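Local atomic coordinates of probable porin (Pseudomonas aeruginosa, PDB entry 4FSO), a protein that probably forms a beta-barrel channel of the OprD family in the outer membrane, through which small solutes are thought to pass. Residues A158-R163 / R192-Q197; N217-R222 / P289-S294. One frame throughout, in Å; residues are numbered along the deposited sequence.

Contact 1: A158-R163 / R192-Q197; sequences ATRLER and RFDAYQ
Adjacent in the barrel wall, strands 158-163 and 193-197 run nearly antiparallel; the axes of these short segments approach to 4.6 Å, and four backbone hydrogen bonds join Thr-159/Ala-195 and Leu-161/Phe-193. Between these, Arg-160 and Asp-194 form a non-hydrogen-bonded pair, and the side chain of Arg-160, touched by a bound C8E detergent, carries most of the polar contact. With CG anti to the backbone N, its CB and CG touch Asp-194 OD2, while CD lies by that oxygen more loosely. A bend at chi3 (-52°) folds the guanidinium back, placing OD2 over its face, 3.1 Å from NE of Arg-160 and near CZ and NH2. No N-H points at it: the salt bridge is charge alone. Arg-160 NH2 is a distant 4.2 Å from Tyr-196 OH. Arg-160 NH1 sits above the guanidinium face of Arg-192, 2.9 Å from its NE, the planes 36° apart; both are donors of like charge, and no hydrogen bond joins them. Arg-192 NE instead sends a nearly straight hydrogen bond (3.2 Å, 169°) in plane to the syn lone pair of Asp-194 OD1. One carboxylate thus serves two arginines, which probably offsets their repulsion and should keep Asp-194 ionised.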
loop_
_atom_site.group_PDB
_atom_site.type_symbol
_atom_site.label_atom_id
_atom_site.label_comp_id
_atom_site.label_asym_id
_atom_site.label_seq_id
_atom_site.Cartn_x
_atom_site.Cartn_y
_atom_site.Cartn_z
ATOM N N ALA A 158 9.179 -14.736 -5.640
ATOM C CA ALA A 158 9.194 -15.399 -4.343
ATOM C C ALA A 158 9.914 -14.520 -3.340
ATOM O O ALA A 158 10.908 -13.861 -3.667
ATOM C CB ALA A 158 9.868 -16.763 -4.446
ATOM N N THR A 159 9.437 -14.525 -2.106
ATOM C CA THR A 159 9.935 -13.578 -1.136
ATOM C C THR A 159 9.844 -14.117 0.282
ATOM O O THR A 159 8.792 -14.563 0.728
ATOM C CB THR A 159 9.127 -12.264 -1.226
ATOM O OG1 THR A 159 9.328 -11.667 -2.514
ATOM C CG2 THR A 159 9.537 -11.291 -0.136
ATOM N N ARG A 160 10.956 -14.043 0.995
ATOM C CA ARG A 160 11.016 -14.474 2.381
ATOM C C ARG A 160 11.544 -13.331 3.252
ATOM O O ARG A 160 12.639 -12.782 3.010
ATOM C CB ARG A 160 11.904 -15.725 2.496
ATOM C CG ARG A 160 12.308 -16.082 3.925
ATOM C CD ARG A 160 12.978 -17.451 3.989
ATOM N NE ARG A 160 12.177 -18.498 3.353
ATOM C CZ ARG A 160 11.712 -19.575 3.980
ATOM N NH1 ARG A 160 11.967 -19.753 5.270
ATOM N NH2 ARG A 160 10.996 -20.477 3.318
ATOM N N LEU A 161 10.766 -12.949 4.256
ATOM C CA LEU A 161 11.154 -11.806 5.091
ATOM C C LEU A 161 11.318 -12.172 6.559
ATOM O O LEU A 161 10.393 -12.656 7.216
ATOM C CB LEU A 161 10.172 -10.640 4.926
ATOM C CG LEU A 161 10.003 -10.156 3.484
ATOM C CD1 LEU A 161 8.858 -9.176 3.342
ATOM C CD2 LEU A 161 11.299 -9.543 2.972
ATOM N N GLU A 162 12.512 -11.915 7.063
ATOM C CA GLU A 162 12.872 -12.287 8.416
ATOM C C GLU A 162 12.573 -11.174 9.415
ATOM O O GLU A 162 12.017 -11.426 10.481
ATOM C CB GLU A 162 14.360 -12.640 8.463
ATOM C CG GLU A 162 14.777 -13.721 7.472
ATOM C CD GLU A 162 14.150 -15.092 7.770
ATOM O OE1 GLU A 162 13.650 -15.314 8.901
ATOM O OE2 GLU A 162 14.156 -15.955 6.863
ATOM N N ARG A 163 12.942 -9.945 9.057
ATOM C CA ARG A 163 12.887 -8.821 9.989
ATOM C C ARG A 163 12.245 -7.591 9.362
ATOM O O ARG A 163 11.958 -7.560 8.164
ATOM C CB ARG A 163 14.295 -8.439 10.470
ATOM C CG ARG A 163 15.027 -9.508 11.260
ATOM C CD ARG A 163 14.336 -9.793 12.580
ATOM N NE ARG A 163 15.049 -10.796 13.369
ATOM N N ARG A 192 9.054 -15.645 10.110
ATOM C CA ARG A 192 9.341 -15.147 8.786
ATOM C C ARG A 192 8.036 -14.859 8.046
ATOM O O ARG A 192 6.965 -15.263 8.487
ATOM C CB ARG A 192 10.182 -16.169 8.027
ATOM C CG ARG A 192 9.409 -17.348 7.494
ATOM C CD ARG A 192 10.101 -18.634 7.848
ATOM N NE ARG A 192 9.632 -19.742 7.026
ATOM C CZ ARG A 192 9.875 -21.015 7.303
ATOM N NH1 ARG A 192 10.569 -21.328 8.389
ATOM N NH2 ARG A 192 9.416 -21.967 6.501
ATOM N N PHE A 193 8.136 -14.141 6.935
ATOM C CA PHE A 193 7.000 -13.932 6.064
ATOM C C PHE A 193 7.358 -14.388 4.680
ATOM O O PHE A 193 8.329 -13.925 4.102
ATOM C CB PHE A 193 6.592 -12.455 6.016
ATOM C CG PHE A 193 5.386 -12.177 5.141
ATOM C CD1 PHE A 193 4.093 -12.344 5.637
ATOM C CD2 PHE A 193 5.542 -11.750 3.823
ATOM C CE1 PHE A 193 2.962 -12.075 4.840
ATOM C CE2 PHE A 193 4.433 -11.486 3.025
ATOM C CZ PHE A 193 3.134 -11.644 3.542
ATOM N N ASP A 194 6.552 -15.290 4.146
ATOM C CA ASP A 194 6.765 -15.830 2.813
ATOM C C ASP A 194 5.620 -15.381 1.915
ATOM O O ASP A 194 4.493 -15.195 2.370
ATOM C CB ASP A 194 6.860 -17.377 2.855
ATOM C CG ASP A 194 8.045 -17.896 3.719
ATOM O OD1 ASP A 194 7.821 -18.717 4.649
ATOM O OD2 ASP A 194 9.204 -17.496 3.459
ATOM N N ALA A 195 5.926 -15.169 0.647
ATOM C CA ALA A 195 4.899 -14.968 -0.369
ATOM C C ALA A 195 5.434 -15.537 -1.661
ATOM O O ALA A 195 6.648 -15.659 -1.836
ATOM C CB ALA A 195 4.558 -13.504 -0.538
ATOM N N TYR A 196 4.532 -15.922 -2.551
ATOM C CA TYR A 196 4.927 -16.448 -3.850
ATOM C C TYR A 196 3.832 -15.925 -4.713
ATOM O O TYR A 196 2.671 -15.927 -4.286
ATOM C CB TYR A 196 4.932 -17.987 -3.879
ATOM C CG TYR A 196 5.804 -18.605 -2.803
ATOM C CD1 TYR A 196 5.295 -18.885 -1.527
ATOM C CD2 TYR A 196 7.145 -18.906 -3.056
ATOM C CE1 TYR A 196 6.097 -19.437 -0.544
ATOM C CE2 TYR A 196 7.958 -19.468 -2.075
ATOM C CZ TYR A 196 7.433 -19.724 -0.823
ATOM O OH TYR A 196 8.251 -20.274 0.140
ATOM N N GLN A 197 4.177 -15.481 -5.918
ATOM C CA GLN A 197 3.196 -14.813 -6.750
ATOM C C GLN A 197 3.377 -15.139 -8.223
ATOM O O GLN A 197 4.489 -15.291 -8.704
ATOM C CB GLN A 197 3.287 -13.311 -6.486
ATOM C CG GLN A 197 2.373 -12.405 -7.293
ATOM C CD GLN A 197 2.620 -10.916 -6.985
ATOM O OE1 GLN A 197 3.267 -10.569 -5.980
ATOM N NE2 GLN A 197 2.124 -10.040 -7.855
#

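Contact 2: N217-R222 / P289-S294; sequences NVYRQR and PYLDGS
The Tyr-219 ring has the pyrrolidine of Pro-289 over one face: CB of Pro-289 stands 4.0 Å from the centroid of the Tyr-219 ring and only 12° off its normal, which defines a CH-pi contact. CG of Pro-289 reaches the same face nearer the root, by CG and CD1 of the tyrosine. In the ring plane, Val-218 CG1 and Gln-221 CB lie at the edges. The ring gets there from the crowded first torsion, CG between the backbone N and the carbonyl carbon (chi1 79°), and its hydroxyl end passes obliquely across the loop, with Tyr-219 OH 3.6 Å from both CA of Tyr-290 and CD2 of Leu-291.

The second flat group is the Gln-221 amide. Its CG is anti to the backbone N and the extended chain meets the proline tip to tip. NE2 of Gln-221 donates to O of Pro-289 at 3.0 Å; the acceptor lies in the amide plane, whereas the donor stands above the carbonyl plane and so misses its lone pairs. Gln-221 NE2 has a second partner in Ser-246 OG on strand 236-248, so this buried amide nitrogen is gripped twice.

Beyond the contact, 291-294 forms a type II beta turn, in which Ser-294 N makes a weak bond to Leu-291 O and Ser-294 OG a second bond to the same oxygen, at 2.6 Å; Gly-293 provides the positive phi (92°) of its third position. The loop between strands 273-283 and 294-295, pinned by proline and amide to a strand of the wall, is consistent with the inward-folded loops that in porins commonly narrow the channel.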
loop_
_atom_site.group_PDB
_atom_site.type_symbol
_atom_site.label_atom_id
_atom_site.label_comp_id
_atom_site.label_asym_id
_atom_site.label_seq_id
_atom_site.Cartn_x
_atom_site.Cartn_y
_atom_site.Cartn_z
ATOM N N ASN A 217 3.182 -19.130 11.621
ATOM C CA ASN A 217 2.592 -19.238 12.970
ATOM C C ASN A 217 1.579 -18.173 13.341
ATOM O O ASN A 217 1.244 -17.995 14.506
ATOM C CB ASN A 217 3.639 -19.415 14.075
ATOM C CG ASN A 217 4.203 -20.823 14.096
ATOM O OD1 ASN A 217 3.484 -21.801 13.855
ATOM N ND2 ASN A 217 5.495 -20.933 14.350
ATOM N N VAL A 218 1.073 -17.479 12.337
ATOM C CA VAL A 218 0.009 -16.539 12.562
ATOM C C VAL A 218 -1.078 -16.870 11.564
ATOM O O VAL A 218 -2.203 -17.216 11.944
ATOM C CB VAL A 218 0.505 -15.107 12.357
ATOM C CG1 VAL A 218 -0.646 -14.066 12.524
ATOM C CG2 VAL A 218 1.666 -14.835 13.305
ATOM N N TYR A 219 -0.732 -16.784 10.284
ATOM C CA TYR A 219 -1.744 -16.833 9.236
ATOM C C TYR A 219 -1.195 -17.194 7.886
ATOM O O TYR A 219 -0.035 -16.899 7.550
ATOM C CB TYR A 219 -2.548 -15.504 9.141
ATOM C CG TYR A 219 -1.887 -14.322 8.399
ATOM C CD1 TYR A 219 -1.968 -14.199 7.015
ATOM C CD2 TYR A 219 -1.234 -13.303 9.101
ATOM C CE1 TYR A 219 -1.393 -13.127 6.354
ATOM C CE2 TYR A 219 -0.660 -12.202 8.445
ATOM C CZ TYR A 219 -0.738 -12.118 7.073
ATOM O OH TYR A 219 -0.149 -11.043 6.420
ATOM N N ARG A 220 -2.058 -17.839 7.115
ATOM C CA ARG A 220 -1.832 -18.033 5.696
ATOM C C ARG A 220 -2.906 -17.269 4.906
ATOM O O ARG A 220 -4.041 -17.084 5.362
ATOM C CB ARG A 220 -1.775 -19.530 5.333
ATOM C CG ARG A 220 -2.893 -20.392 5.905
ATOM C CD ARG A 220 -2.736 -21.886 5.511
ATOM N NE ARG A 220 -1.794 -22.632 6.361
ATOM C CZ ARG A 220 -2.130 -23.638 7.171
ATOM N NH1 ARG A 220 -3.392 -24.044 7.253
ATOM N NH2 ARG A 220 -1.199 -24.245 7.902
ATOM N N GLN A 221 -2.526 -16.823 3.721
ATOM C CA GLN A 221 -3.362 -15.975 2.921
ATOM C C GLN A 221 -3.166 -16.297 1.428
ATOM O O GLN A 221 -2.040 -16.424 0.953
ATOM C CB GLN A 221 -3.003 -14.515 3.247
ATOM C CG GLN A 221 -3.895 -13.453 2.626
ATOM C CD GLN A 221 -3.662 -12.073 3.257
ATOM O OE1 GLN A 221 -2.847 -11.277 2.780
ATOM N NE2 GLN A 221 -4.379 -11.797 4.337
ATOM N N ARG A 222 -4.266 -16.440 0.702
ATOM C CA ARG A 222 -4.227 -16.598 -0.744
ATOM C C ARG A 222 -4.855 -15.365 -1.380
ATOM O O ARG A 222 -5.683 -14.674 -0.763
ATOM C CB ARG A 222 -5.031 -17.822 -1.195
ATOM C CG ARG A 222 -4.537 -19.168 -0.697
ATOM C CD ARG A 222 -5.294 -20.312 -1.397
ATOM N NE ARG A 222 -6.660 -20.498 -0.899
ATOM C CZ ARG A 222 -7.683 -20.932 -1.637
ATOM N NH1 ARG A 222 -7.522 -21.213 -2.929
ATOM N NH2 ARG A 222 -8.878 -21.075 -1.082
ATOM N N PRO A 289 -6.414 -10.149 7.826
ATOM C CA PRO A 289 -5.114 -9.895 8.456
ATOM C C PRO A 289 -4.096 -9.271 7.482
ATOM O O PRO A 289 -4.154 -9.494 6.285
ATOM C CB PRO A 289 -4.668 -11.302 8.885
ATOM C CG PRO A 289 -5.283 -12.208 7.859
ATOM C CD PRO A 289 -6.627 -11.577 7.518
ATOM N N TYR A 290 -3.172 -8.484 8.003
ATOM C CA TYR A 290 -2.048 -8.031 7.208
ATOM C C TYR A 290 -0.926 -7.566 8.108
ATOM O O TYR A 290 -1.099 -7.499 9.327
ATOM C CB TYR A 290 -2.440 -6.932 6.233
ATOM C CG TYR A 290 -3.189 -5.750 6.814
ATOM C CD1 TYR A 290 -4.554 -5.831 7.063
ATOM C CD2 TYR A 290 -2.547 -4.527 7.051
ATOM C CE1 TYR A 290 -5.260 -4.753 7.549
ATOM C CE2 TYR A 290 -3.251 -3.425 7.551
ATOM C CZ TYR A 290 -4.615 -3.551 7.792
ATOM O OH TYR A 290 -5.358 -2.496 8.271
ATOM N N LEU A 291 0.221 -7.257 7.502
ATOM C CA LEU A 291 1.432 -6.903 8.258
ATOM C C LEU A 291 1.446 -5.455 8.768
ATOM O O LEU A 291 1.047 -4.512 8.063
ATOM C CB LEU A 291 2.681 -7.138 7.408
ATOM C CG LEU A 291 2.825 -8.578 6.946
ATOM C CD1 LEU A 291 4.164 -8.761 6.241
ATOM C CD2 LEU A 291 2.638 -9.537 8.140
ATOM N N ASP A 292 1.890 -5.293 10.010
ATOM C CA ASP A 292 2.219 -3.979 10.523
ATOM C C ASP A 292 3.285 -3.374 9.593
ATOM O O ASP A 292 4.274 -4.035 9.255
ATOM C CB ASP A 292 2.756 -4.113 11.941
ATOM C CG ASP A 292 2.550 -2.867 12.756
ATOM O OD1 ASP A 292 2.218 -1.826 12.172
ATOM O OD2 ASP A 292 2.710 -2.927 13.989
ATOM N N GLY A 293 3.073 -2.132 9.171
ATOM C CA GLY A 293 3.949 -1.504 8.204
ATOM C C GLY A 293 3.473 -1.700 6.780
ATOM O O GLY A 293 4.197 -1.437 5.823
ATOM N N SER A 294 2.246 -2.182 6.638
ATOM C CA SER A 294 1.639 -2.311 5.326
ATOM C C SER A 294 0.236 -1.726 5.318
ATOM O O SER A 294 -0.288 -1.309 6.352
ATOM C CB SER A 294 1.589 -3.778 4.876
ATOM O OG SER A 294 0.561 -4.492 5.537
#

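From the N terminus the chain first runs along strand 154-165, and contact 1 closes when it returns on strand 193-203, bringing together segments with 28 residues between them. Contact 2 opens only afterwards, at the start of strand 219-231, and closes, with 66 residues between its segments, in the loop that leads into strand 294-295. The two are therefore in series, neither nested nor crossed. They nevertheless adjoin, with centres 11 Å apart: Phe-193 of contact 1 packs by CD1 on Leu-291 CD1 and by CE1 on Tyr-219 OH, each at 3.6 Å. Contact 1 thus joins neighbouring strands within the barrel wall, while contact 2 fastens a later loop against that wall beside them.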